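Local atomic coordinates of nitric oxide dioxygenase (Rhodothermus marinus DSM 4252, PDB entry 6WK3), a protein that binds heme within a globin fold, is probably a nitric oxide dioxygenase in nature, and is here an engineered carbene transferase. Residues Gln9-Val14 against Arg66-Pro71; Arg15-Ala20 against Gln120-Ala125; Arg34-Phe37 against Glu42-Ser45; Leu62-Ser67 against Asp127-Leu132. The protein carries 1 engineered substitution. All coordinates share one frame; numbering follows the deposited sequence.

Contact 1 (Gln9-Val14 against Arg66-Pro71)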
loop_
_atom_site.group_PDB
_atom_site.type_symbol
_atom_site.label_atom_id
_atom_site.label_comp_id
_atom_site.label_asym_id
_atom_site.label_seq_id
_atom_site.Cartn_x
_atom_site.Cartn_y
_atom_site.Cartn_z
ATOM N N GLN A 9 -2.359 -16.909 -29.366
ATOM C CA GLN A 9 -1.802 -18.125 -28.793
ATOM C C GLN A 9 -1.464 -17.931 -27.320
ATOM O O GLN A 9 -1.749 -18.806 -26.491
ATOM C CB GLN A 9 -0.568 -18.552 -29.586
ATOM C CG GLN A 9 -0.275 -20.036 -29.522
ATOM C CD GLN A 9 1.174 -20.354 -29.837
ATOM O OE1 GLN A 9 2.010 -19.456 -29.952
ATOM N NE2 GLN A 9 1.479 -21.639 -29.972
ATOM N N THR A 10 -0.861 -16.790 -26.972
ATOM C CA THR A 10 -0.577 -16.500 -25.571
ATOM C C THR A 10 -1.842 -16.616 -24.726
ATOM O O THR A 10 -1.849 -17.287 -23.687
ATOM C CB THR A 10 0.042 -15.105 -25.428
ATOM O OG1 THR A 10 1.386 -15.115 -25.925
ATOM C CG2 THR A 10 0.056 -14.680 -23.969
ATOM N N ARG A 11 -2.933 -15.991 -25.175
ATOM C CA ARG A 11 -4.175 -16.025 -24.409
ATOM C C ARG A 11 -4.725 -17.441 -24.302
ATOM O O ARG A 11 -5.272 -17.824 -23.262
ATOM C CB ARG A 11 -5.213 -15.103 -25.044
ATOM C CG ARG A 11 -4.849 -13.627 -25.022
ATOM C CD ARG A 11 -6.050 -12.755 -25.335
ATOM N NE ARG A 11 -6.384 -12.744 -26.757
ATOM C CZ ARG A 11 -7.471 -13.311 -27.279
ATOM N NH1 ARG A 11 -8.335 -13.942 -26.494
ATOM N NH2 ARG A 11 -7.703 -13.241 -28.588
ATOM N N GLN A 12 -4.603 -18.232 -25.371
ATOM C CA GLN A 12 -5.142 -19.589 -25.349
ATOM C C GLN A 12 -4.366 -20.475 -24.383
ATOM O O GLN A 12 -4.962 -21.266 -23.643
ATOM C CB GLN A 12 -5.130 -20.186 -26.757
ATOM N N LEU A 13 -3.039 -20.354 -24.368
ATOM C CA LEU A 13 -2.234 -21.181 -23.478
ATOM C C LEU A 13 -2.336 -20.711 -22.030
ATOM O O LEU A 13 -2.366 -21.535 -21.110
ATOM C CB LEU A 13 -0.777 -21.185 -23.941
ATOM C CG LEU A 13 -0.479 -22.009 -25.196
ATOM C CD1 LEU A 13 0.804 -21.545 -25.868
ATOM C CD2 LEU A 13 -0.405 -23.484 -24.858
ATOM N N VAL A 14 -2.389 -19.395 -21.808
ATOM C CA VAL A 14 -2.557 -18.889 -20.450
ATOM C C VAL A 14 -3.924 -19.281 -19.905
ATOM O O VAL A 14 -4.053 -19.667 -18.737
ATOM C CB VAL A 14 -2.349 -17.364 -20.409
ATOM C CG1 VAL A 14 -2.926 -16.784 -19.125
ATOM C CG2 VAL A 14 -0.876 -17.023 -20.532
ATOM N N ARG A 66 -7.541 -16.052 -15.459
ATOM C CA ARG A 66 -8.978 -16.144 -15.698
ATOM C C ARG A 66 -9.508 -14.971 -16.515
ATOM O O ARG A 66 -10.637 -15.033 -17.011
ATOM C CB ARG A 66 -9.734 -16.195 -14.371
ATOM C CG ARG A 66 -9.574 -17.468 -13.559
ATOM C CD ARG A 66 -10.792 -17.650 -12.673
ATOM N NE ARG A 66 -10.524 -18.418 -11.464
ATOM C CZ ARG A 66 -10.824 -19.704 -11.317
ATOM N NH1 ARG A 66 -11.398 -20.373 -12.311
ATOM N NH2 ARG A 66 -10.551 -20.322 -10.176
ATOM N N SER A 67 -8.737 -13.897 -16.642
ATOM C CA SER A 67 -9.201 -12.681 -17.291
ATOM C C SER A 67 -8.201 -12.216 -18.339
ATOM O O SER A 67 -8.088 -11.021 -18.611
ATOM C CB SER A 67 -9.457 -11.586 -16.257
ATOM O OG SER A 67 -9.614 -10.318 -16.872
ATOM N N ILE A 68 -7.460 -13.158 -18.926
ATOM C CA ILE A 68 -6.442 -12.803 -19.903
ATOM C C ILE A 68 -7.058 -12.257 -21.190
ATOM O O ILE A 68 -6.383 -11.536 -21.932
ATOM C CB ILE A 68 -5.532 -14.020 -20.170
ATOM C CG1 ILE A 68 -4.251 -13.603 -20.896
ATOM C CG2 ILE A 68 -6.269 -15.088 -20.956
ATOM C CD1 ILE A 68 -3.424 -12.588 -20.147
ATOM N N ASP A 69 -8.332 -12.561 -21.470
ATOM C CA ASP A 69 -8.989 -11.982 -22.641
ATOM C C ASP A 69 -9.464 -10.554 -22.395
ATOM O O ASP A 69 -9.582 -9.775 -23.348
ATOM C CB ASP A 69 -10.176 -12.843 -23.079
ATOM C CG ASP A 69 -9.755 -14.212 -23.601
ATOM O OD1 ASP A 69 -8.638 -14.343 -24.151
ATOM O OD2 ASP A 69 -10.549 -15.164 -23.448
ATOM N N ASN A 70 -9.753 -10.192 -21.146
ATOM C CA ASN A 70 -10.158 -8.832 -20.789
ATOM C C ASN A 70 -9.328 -8.371 -19.598
ATOM O O ASN A 70 -9.779 -8.429 -18.446
ATOM C CB ASN A 70 -11.656 -8.757 -20.490
ATOM C CG ASN A 70 -12.117 -7.346 -20.154
ATOM O OD1 ASN A 70 -11.357 -6.381 -20.281
ATOM N ND2 ASN A 70 -13.369 -7.220 -19.724
ATOM N N PRO A 71 -8.106 -7.889 -19.842
ATOM C CA PRO A 71 -7.290 -7.391 -18.727
ATOM C C PRO A 71 -7.868 -6.158 -18.053
ATOM O O PRO A 71 -7.581 -5.926 -16.873
ATOM C CB PRO A 71 -5.938 -7.088 -19.390
ATOM C CG PRO A 71 -5.944 -7.879 -20.660
ATOM C CD PRO A 71 -7.367 -7.882 -21.114
#

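Contact 2 (Arg15-Ala20 against Gln120-Ala125)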
loop_
_atom_site.group_PDB
_atom_site.type_symbol
_atom_site.label_atom_id
_atom_site.label_comp_id
_atom_site.label_asym_id
_atom_site.label_seq_id
_atom_site.Cartn_x
_atom_site.Cartn_y
_atom_site.Cartn_z
ATOM N N ARG A 15 -4.961 -19.189 -20.740
ATOM C CA ARG A 15 -6.296 -19.607 -20.324
ATOM C C ARG A 15 -6.313 -21.081 -19.950
ATOM O O ARG A 15 -7.020 -21.489 -19.022
ATOM C CB ARG A 15 -7.297 -19.334 -21.449
ATOM C CG ARG A 15 -8.655 -18.801 -21.016
ATOM C CD ARG A 15 -9.637 -18.763 -22.203
ATOM N NE ARG A 15 -9.077 -18.081 -23.371
ATOM C CZ ARG A 15 -8.880 -18.647 -24.560
ATOM N NH1 ARG A 15 -9.200 -19.919 -24.759
ATOM N NH2 ARG A 15 -8.363 -17.937 -25.556
ATOM N N ALA A 16 -5.530 -21.895 -20.658
ATOM C CA ALA A 16 -5.556 -23.334 -20.443
ATOM C C ALA A 16 -4.835 -23.744 -19.166
ATOM O O ALA A 16 -5.112 -24.827 -18.640
ATOM C CB ALA A 16 -4.949 -24.053 -21.650
ATOM N N SER A 17 -3.930 -22.912 -18.649
ATOM C CA SER A 17 -3.247 -23.247 -17.407
ATOM C C SER A 17 -4.071 -22.929 -16.169
ATOM O O SER A 17 -3.624 -23.239 -15.063
ATOM C CB SER A 17 -1.892 -22.532 -17.320
ATOM O OG SER A 17 -1.979 -21.171 -17.697
ATOM N N VAL A 18 -5.256 -22.331 -16.317
ATOM C CA VAL A 18 -6.071 -22.003 -15.139
ATOM C C VAL A 18 -6.320 -23.226 -14.266
ATOM O O VAL A 18 -6.173 -23.121 -13.036
ATOM C CB VAL A 18 -7.358 -21.285 -15.565
ATOM C CG1 VAL A 18 -8.423 -21.384 -14.481
ATOM C CG2 VAL A 18 -7.073 -19.822 -15.864
ATOM N N PRO A 19 -6.677 -24.406 -14.801
ATOM C CA PRO A 19 -6.811 -25.578 -13.914
ATOM C C PRO A 19 -5.562 -25.890 -13.099
ATOM O O PRO A 19 -5.680 -26.261 -11.924
ATOM C CB PRO A 19 -7.160 -26.705 -14.893
ATOM C CG PRO A 19 -7.903 -26.014 -15.977
ATOM C CD PRO A 19 -7.198 -24.696 -16.156
ATOM N N ALA A 20 -4.366 -25.753 -13.683
ATOM C CA ALA A 20 -3.139 -25.965 -12.918
ATOM C C ALA A 20 -2.923 -24.876 -11.874
ATOM O O ALA A 20 -2.410 -25.152 -10.783
ATOM C CB ALA A 20 -1.933 -26.035 -13.855
ATOM N N GLN A 120 6.684 -19.531 -22.892
ATOM C CA GLN A 120 6.696 -18.338 -23.733
ATOM C C GLN A 120 5.384 -17.574 -23.622
ATOM O O GLN A 120 5.377 -16.337 -23.645
ATOM C CB GLN A 120 6.971 -18.717 -25.187
ATOM C CG GLN A 120 7.028 -17.526 -26.134
ATOM C CD GLN A 120 8.071 -16.503 -25.717
ATOM O OE1 GLN A 120 9.118 -16.854 -25.173
ATOM N NE2 GLN A 120 7.788 -15.229 -25.971
ATOM N N ALA A 121 4.263 -18.290 -23.510
ATOM C CA ALA A 121 2.984 -17.621 -23.302
ATOM C C ALA A 121 2.989 -16.842 -21.993
ATOM O O ALA A 121 2.566 -15.680 -21.946
ATOM C CB ALA A 121 1.843 -18.640 -23.324
ATOM N N TRP A 122 3.492 -17.458 -20.918
ATOM C CA TRP A 122 3.514 -16.774 -19.629
ATOM C C TRP A 122 4.523 -15.637 -19.614
ATOM O O TRP A 122 4.305 -14.635 -18.927
ATOM C CB TRP A 122 3.793 -17.768 -18.503
ATOM C CG TRP A 122 2.520 -18.337 -17.981
ATOM C CD1 TRP A 122 1.991 -19.565 -18.259
ATOM C CD2 TRP A 122 1.579 -17.677 -17.125
ATOM N NE1 TRP A 122 0.786 -19.715 -17.614
ATOM C CE2 TRP A 122 0.512 -18.571 -16.912
ATOM C CE3 TRP A 122 1.541 -16.418 -16.509
ATOM C CZ2 TRP A 122 -0.582 -18.248 -16.110
ATOM C CZ3 TRP A 122 0.455 -16.099 -15.711
ATOM C CH2 TRP A 122 -0.592 -17.009 -15.518
ATOM N N LYS A 123 5.617 -15.763 -20.366
ATOM C CA LYS A 123 6.545 -14.645 -20.496
ATOM C C LYS A 123 5.856 -13.441 -21.120
ATOM O O LYS A 123 6.008 -12.312 -20.640
ATOM C CB LYS A 123 7.762 -15.055 -21.324
ATOM C CG LYS A 123 8.823 -13.976 -21.426
ATOM C CD LYS A 123 10.036 -14.463 -22.199
ATOM C CE LYS A 123 11.225 -13.537 -21.997
ATOM N NZ LYS A 123 10.929 -12.148 -22.455
ATOM N N GLU A 124 5.083 -13.664 -22.185
ATOM C CA GLU A 124 4.365 -12.562 -22.817
ATOM C C GLU A 124 3.292 -12.002 -21.893
ATOM O O GLU A 124 3.137 -10.781 -21.782
ATOM C CB GLU A 124 3.752 -13.021 -24.140
ATOM N N ALA A 125 2.540 -12.877 -21.221
ATOM C CA ALA A 125 1.543 -12.401 -20.268
ATOM C C ALA A 125 2.198 -11.659 -19.115
ATOM O O ALA A 125 1.634 -10.692 -18.595
ATOM C CB ALA A 125 0.707 -13.570 -19.750
#

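Contact 3 (Arg34-Phe37 against Glu42-Ser45)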
loop_
_atom_site.group_PDB
_atom_site.type_symbol
_atom_site.label_atom_id
_atom_site.label_comp_id
_atom_site.label_asym_id
_atom_site.label_seq_id
_atom_site.Cartn_x
_atom_site.Cartn_y
_atom_site.Cartn_z
ATOM N N ARG A 34 10.947 -17.707 -2.907
ATOM C CA ARG A 34 12.156 -18.302 -2.338
ATOM C C ARG A 34 13.328 -18.195 -3.300
ATOM O O ARG A 34 14.455 -17.909 -2.883
ATOM C CB ARG A 34 11.906 -19.759 -1.954
ATOM C CG ARG A 34 10.926 -19.885 -0.804
ATOM C CD ARG A 34 10.618 -21.324 -0.441
ATOM N NE ARG A 34 9.521 -21.361 0.519
ATOM C CZ ARG A 34 8.364 -21.983 0.326
ATOM N NH1 ARG A 34 8.143 -22.660 -0.797
ATOM N NH2 ARG A 34 7.432 -21.940 1.267
ATOM N N LEU A 35 13.080 -18.409 -4.592
ATOM C CA LEU A 35 14.130 -18.211 -5.583
ATOM C C LEU A 35 14.578 -16.756 -5.622
ATOM O O LEU A 35 15.763 -16.471 -5.818
ATOM C CB LEU A 35 13.639 -18.665 -6.956
ATOM C CG LEU A 35 13.274 -20.146 -7.063
ATOM C CD1 LEU A 35 12.804 -20.479 -8.475
ATOM C CD2 LEU A 35 14.450 -21.017 -6.669
ATOM N N LEU A 36 13.646 -15.821 -5.431
ATOM C CA LEU A 36 14.013 -14.409 -5.394
ATOM C C LEU A 36 14.790 -14.078 -4.124
ATOM O O LEU A 36 15.751 -13.299 -4.161
ATOM C CB LEU A 36 12.756 -13.543 -5.513
ATOM C CG LEU A 36 12.908 -12.023 -5.591
ATOM C CD1 LEU A 36 13.317 -11.588 -6.983
ATOM C CD2 LEU A 36 11.615 -11.332 -5.167
ATOM N N PHE A 37 14.385 -14.665 -2.992
ATOM C CA PHE A 37 15.095 -14.466 -1.731
ATOM C C PHE A 37 16.558 -14.880 -1.851
ATOM O O PHE A 37 17.452 -14.176 -1.368
ATOM C CB PHE A 37 14.391 -15.261 -0.624
ATOM C CG PHE A 37 14.860 -14.944 0.780
ATOM C CD1 PHE A 37 16.083 -15.406 1.251
ATOM C CD2 PHE A 37 14.051 -14.219 1.646
ATOM C CE1 PHE A 37 16.503 -15.125 2.550
ATOM C CE2 PHE A 37 14.462 -13.942 2.949
ATOM C CZ PHE A 37 15.689 -14.393 3.398
ATOM N N GLU A 42 19.202 -8.330 -2.281
ATOM C CA GLU A 42 18.852 -6.920 -2.139
ATOM C C GLU A 42 17.342 -6.718 -2.071
ATOM O O GLU A 42 16.875 -5.762 -1.440
ATOM C CB GLU A 42 19.443 -6.114 -3.295
ATOM N N THR A 43 16.567 -7.618 -2.686
ATOM C CA THR A 43 15.121 -7.453 -2.772
ATOM C C THR A 43 14.382 -7.863 -1.506
ATOM O O THR A 43 13.214 -7.493 -1.352
ATOM C CB THR A 43 14.549 -8.265 -3.937
ATOM O OG1 THR A 43 14.615 -9.663 -3.619
ATOM C CG2 THR A 43 15.313 -7.988 -5.225
ATOM N N ARG A 44 15.008 -8.629 -0.607
ATOM C CA ARG A 44 14.278 -9.075 0.577
ATOM C C ARG A 44 13.909 -7.911 1.480
ATOM O O ARG A 44 12.940 -8.002 2.240
ATOM C CB ARG A 44 15.092 -10.097 1.364
ATOM C CG ARG A 44 16.022 -10.937 0.534
ATOM C CD ARG A 44 17.106 -11.541 1.414
ATOM N NE ARG A 44 17.868 -12.567 0.709
ATOM C CZ ARG A 44 18.893 -13.230 1.235
ATOM N NH1 ARG A 44 19.278 -12.970 2.478
ATOM N NH2 ARG A 44 19.531 -14.150 0.516
ATOM N N SER A 45 14.666 -6.813 1.413
ATOM C CA SER A 45 14.333 -5.610 2.168
ATOM C C SER A 45 12.986 -5.021 1.766
ATOM O O SER A 45 12.443 -4.192 2.503
ATOM C CB SER A 45 15.424 -4.555 1.979
ATOM O OG SER A 45 16.707 -5.154 1.887
#

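Contact 4 (Leu62-Ser67 against Asp127-Leu132)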
loop_
_atom_site.group_PDB
_atom_site.type_symbol
_atom_site.label_atom_id
_atom_site.label_comp_id
_atom_site.label_asym_id
_atom_site.label_seq_id
_atom_site.Cartn_x
_atom_site.Cartn_y
_atom_site.Cartn_z
ATOM N N LEU A 62 -3.903 -16.339 -10.615
ATOM C CA LEU A 62 -5.145 -17.016 -10.971
ATOM C C LEU A 62 -6.135 -16.055 -11.624
ATOM O O LEU A 62 -6.683 -16.343 -12.693
ATOM C CB LEU A 62 -5.756 -17.657 -9.728
ATOM C CG LEU A 62 -6.942 -18.589 -9.952
ATOM C CD1 LEU A 62 -6.649 -19.578 -11.069
ATOM C CD2 LEU A 62 -7.264 -19.314 -8.657
ATOM N N ALA A 63 -6.376 -14.903 -10.994
ATOM C CA ALA A 63 -7.334 -13.951 -11.546
ATOM C C ALA A 63 -6.887 -13.447 -12.914
ATOM O O ALA A 63 -7.701 -13.321 -13.833
ATOM C CB ALA A 63 -7.536 -12.783 -10.577
ATOM N N TYR A 64 -5.593 -13.170 -13.066
ATOM C CA TYR A 64 -5.066 -12.687 -14.338
ATOM C C TYR A 64 -5.241 -13.724 -15.437
ATOM O O TYR A 64 -5.590 -13.386 -16.572
ATOM C CB TYR A 64 -3.592 -12.332 -14.166
ATOM C CG TYR A 64 -2.905 -11.760 -15.385
ATOM C CD1 TYR A 64 -3.532 -10.813 -16.192
ATOM C CD2 TYR A 64 -1.613 -12.147 -15.710
ATOM C CE1 TYR A 64 -2.879 -10.275 -17.295
ATOM C CE2 TYR A 64 -0.960 -11.623 -16.803
ATOM C CZ TYR A 64 -1.593 -10.689 -17.591
ATOM O OH TYR A 64 -0.925 -10.175 -18.674
ATOM N N ALA A 65 -4.995 -14.994 -15.121
ATOM C CA ALA A 65 -5.182 -16.047 -16.110
ATOM C C ALA A 65 -6.659 -16.226 -16.446
ATOM O O ALA A 65 -7.008 -16.508 -17.596
ATOM C CB ALA A 65 -4.566 -17.352 -15.604
ATOM N N ARG A 66 -7.541 -16.052 -15.459
ATOM C CA ARG A 66 -8.978 -16.144 -15.698
ATOM C C ARG A 66 -9.508 -14.971 -16.515
ATOM O O ARG A 66 -10.637 -15.033 -17.011
ATOM C CB ARG A 66 -9.734 -16.195 -14.371
ATOM C CG ARG A 66 -9.574 -17.468 -13.559
ATOM C CD ARG A 66 -10.792 -17.650 -12.673
ATOM N NE ARG A 66 -10.524 -18.418 -11.464
ATOM C CZ ARG A 66 -10.824 -19.704 -11.317
ATOM N NH1 ARG A 66 -11.398 -20.373 -12.311
ATOM N NH2 ARG A 66 -10.551 -20.322 -10.176
ATOM N N SER A 67 -8.737 -13.897 -16.642
ATOM C CA SER A 67 -9.201 -12.681 -17.291
ATOM C C SER A 67 -8.201 -12.216 -18.339
ATOM O O SER A 67 -8.088 -11.021 -18.611
ATOM C CB SER A 67 -9.457 -11.586 -16.257
ATOM O OG SER A 67 -9.614 -10.318 -16.872
ATOM N N ASP A 127 5.189 -10.006 -19.396
ATOM C CA ASP A 127 5.743 -8.768 -19.940
ATOM C C ASP A 127 4.662 -7.719 -20.142
ATOM O O ASP A 127 4.908 -6.521 -19.968
ATOM C CB ASP A 127 6.466 -9.042 -21.259
ATOM C CG ASP A 127 7.732 -9.860 -21.070
ATOM O OD1 ASP A 127 8.233 -9.936 -19.925
ATOM O OD2 ASP A 127 8.222 -10.429 -22.069
ATOM N N PHE A 128 3.462 -8.147 -20.526
ATOM C CA PHE A 128 2.352 -7.210 -20.629
ATOM C C PHE A 128 2.043 -6.601 -19.269
ATOM O O PHE A 128 2.009 -5.375 -19.113
ATOM C CB PHE A 128 1.122 -7.918 -21.201
ATOM C CG PHE A 128 -0.128 -7.068 -21.207
ATOM C CD1 PHE A 128 -0.396 -6.208 -22.264
ATOM C CD2 PHE A 128 -1.033 -7.131 -20.155
ATOM C CE1 PHE A 128 -1.537 -5.425 -22.269
ATOM C CE2 PHE A 128 -2.180 -6.355 -20.157
ATOM C CZ PHE A 128 -2.434 -5.501 -21.219
ATOM N N LEU A 129 1.825 -7.452 -18.266
ATOM C CA LEU A 129 1.480 -6.961 -16.938
ATOM C C LEU A 129 2.624 -6.154 -16.331
ATOM O O LEU A 129 2.391 -5.134 -15.675
ATOM C CB LEU A 129 1.103 -8.135 -16.038
ATOM C CG LEU A 129 0.389 -7.816 -14.729
ATOM C CD1 LEU A 129 -0.716 -6.781 -14.939
ATOM C CD2 LEU A 129 -0.168 -9.097 -14.147
ATOM N N ALA A 130 3.867 -6.582 -16.563
ATOM C CA ALA A 130 5.023 -5.852 -16.045
ATOM C C ALA A 130 5.120 -4.456 -16.650
ATOM O O ALA A 130 5.378 -3.480 -15.935
ATOM C CB ALA A 130 6.306 -6.635 -16.318
ATOM N N HIS A 131 4.942 -4.343 -17.969
ATOM C CA HIS A 131 5.070 -3.041 -18.620
ATOM C C HIS A 131 3.989 -2.084 -18.143
ATOM O O HIS A 131 4.227 -0.881 -18.002
ATOM C CB HIS A 131 5.008 -3.203 -20.137
ATOM C CG HIS A 131 5.375 -1.965 -20.896
ATOM N ND1 HIS A 131 6.659 -1.705 -21.326
ATOM C CD2 HIS A 131 4.625 -0.913 -21.301
ATOM C CE1 HIS A 131 6.683 -0.549 -21.965
ATOM N NE2 HIS A 131 5.462 -0.048 -21.964
ATOM N N LEU A 132 2.796 -2.606 -17.882
ATOM C CA LEU A 132 1.718 -1.773 -17.373
ATOM C C LEU A 132 1.986 -1.349 -15.932
ATOM O O LEU A 132 1.822 -0.174 -15.583
ATOM C CB LEU A 132 0.400 -2.534 -17.510
ATOM C CG LEU A 132 -0.875 -2.038 -16.849
ATOM C CD1 LEU A 132 -1.076 -0.545 -17.092
ATOM C CD2 LEU A 132 -2.035 -2.857 -17.399
#

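Contact 1 (Gln9-Val14 against Arg66-Pro71)
Asp69 OD1 meets NH1 of Arg11 in a salt bridge that ties helix 8-16 to the loop that follows helix 50-66. The modelled separation of NH1 and OD1, 2.4 Å, is too short to be taken literally, so the length is doubtful, although the opposite charges and the edge-on approach are consistent with a salt bridge. The acid oxygen comes to the edge of the guanidinium, near its plane, whereas the plane of the carboxylate is turned 74° against it. A bend at chi3 (-76°) turns the guanidinium toward the acid; the methylene CD, before the bend, lies 3.3 Å from Asp69 OD1 and beside the backbone oxygen of Ile68.

Inward of this charged pair the contact turns apolar. Ile68 has CG1 anti to its backbone nitrogen (chi1 -165°), which carries that branch to Val14, the two CG1 atoms lying 3.9 Å apart. The other branch, CG2, rests against the helix backbone, 3.7 Å from Arg11 O. Leu6 touches Ile68 as well, and Val14 continues inward onto Ala125 of helix 116-145. Cutting Ile68 back to an alanine is likely to open a gap between loop and helix, Val14 CG1 keeping CB but losing the CG1 branch, and the Arg11 backbone losing CG2.

In globin terms the first helix is thus joined to the loop between the E and F helices. The chemistry implies a division of labour: an ion pair near solvent, where charge probably costs little, and branched aliphatic groups sealing the buried side beneath it.

Contact 2 (Arg15-Ala20 against Gln120-Ala125)
The indole of Trp122 points its pyrrole edge at Ser17, a meeting that joins the last helix of the globin fold, 116-145, to the break between its first two, 8-16 and 18-39. The large ring does the reaching: its helix lies well back, with the CA atoms of Ser17 and Trp122 9.6 Å apart, and the indole spans most of that interval. NE1 donates to Ser17 OG over 3.1 Å, with a bent angle of 142° at the hydrogen. The oxygen sits at the ring edge, tilted 15° from the plane, while Ser17 CB lies in that plane.

On the serine side, chi1 of 45° sets OG between the backbone nitrogen and carbonyl carbon. From there it also hydrogen-bonds Val14 O, one turn back. A single buried hydroxyl can therefore accept from the indole and give its proton to the carbonyl, satisfying polar atoms of both helices.

Val14, Ala65 and Ile106 touch the indole, so three other helices pack round a ring whose nitrogen is fixed in direction by the serine. Beyond NE1, the neighbouring benzene-ring carbon CZ2 approaches the same Ser17 OG to 3.6 Å.

Contact 3 (Arg34-Phe37 against Glu42-Ser45)
Phe37 and Arg44 hold together the turn that follows the second helix of the globin fold, the B helix (18-39), where the chain runs on toward the E helix (50-66). Arg44 grips one atom, Phe37 O, side-on with two nitrogens: NE at 2.7 Å from that oxygen and NH2 at 2.8 Å. The carbonyl oxygen lies at the edge of the guanidinium, in its plane, and both donors stand tilted out of the carbonyl plane.

The same arginine also covers the phenyl ring. Its guanidinium plane runs only 14° from that of the ring, with Phe37 CE1 3.3 Å above the centre of the guanidinium. CD makes a CH-pi contact, 3.7 Å from the Phe37 ring centroid and 8° off the normal. Phe37 brings its ring here by holding CG anti to the backbone nitrogen (chi1 -169°), and Arg44 runs extended from CG to NE across it. Two bonds and one face together restrict the guanidinium's rotation.

Further out, Leu36 turns its side chain between Thr43 and residues Val98 and Cys101 of helix 94-110. The side chain of Thr43 is about 4 Å from a heme, and Thr43 OG1 hydrogen-bonds Tyr40 O and lies 3.5 Å from Leu36 CG.

Contact 4 (Leu62-Ser67 against Asp127-Leu132)
Tyr64 and Leu129 mark the nearest approach of helix segments 62-67 and 127-132, with 9.1 Å between their CA atoms, a spacing bridged by side chains alone. Tyr64 fills most of it. With CG anti to the backbone nitrogen (chi1 -178°), its ring extends from helix 50-66 to the other helix, sliding past Leu129, which points the opposite way.

One methyl of Leu129 makes the closest touch. CD2 stands over a face of the tyrosine, 3.8 Å from the Tyr64 ring centroid and 15° off the normal, in a CH-pi contact shifted toward the CD2-CE2 rim. At the far end of the ring, Tyr64 OH comes within 3.4 Å of Phe128 CD2, which lies near the plane of the tyrosine ring at its edge.

The hydroxyl itself is hydrogen-bonded to Ala125 O, one turn earlier on helix 116-145, so the buried polar tip of a largely apolar contact has a partner. A phenylalanine in place of Tyr64 would probably deprive Ala125 O of this bond and leave the ring less fixed in its position.

Leu129 also touches a bound heme and belongs to its pocket, so Tyr64 backs a first-shell residue from behind. In the three-over-three globin sandwich, with A, E and F in one layer and B, G and H in the other, this contact joins E (50-66) to H (116-145) beside the heme.

In the fold
Contacts 1, 2 and 4 form one continuous cluster in which helices 8-16, 50-66 and 116-145 meet the start of helix 18-39, the contact centres lying 7 to 10 Å apart. Contacts 2 and 4 are its buried part and share helix 116-145; Val18 of contact 2 packs on Ala65 of contact 4. Contact 1 shares Arg66 and Ser67 with contact 4 but reaches the surface, where Asp69 also has a weak, long pairing with Arg15. Contact 3 uses helix 18-39, as contact 2 does, yet stands apart, about 29 Å from contact 1 between centres and across the chain's centre. Chemistry follows place: an ion pair or a guanidinium over an exposed ring outside, a neutral hydrogen bond and methyl-aromatic packing inside.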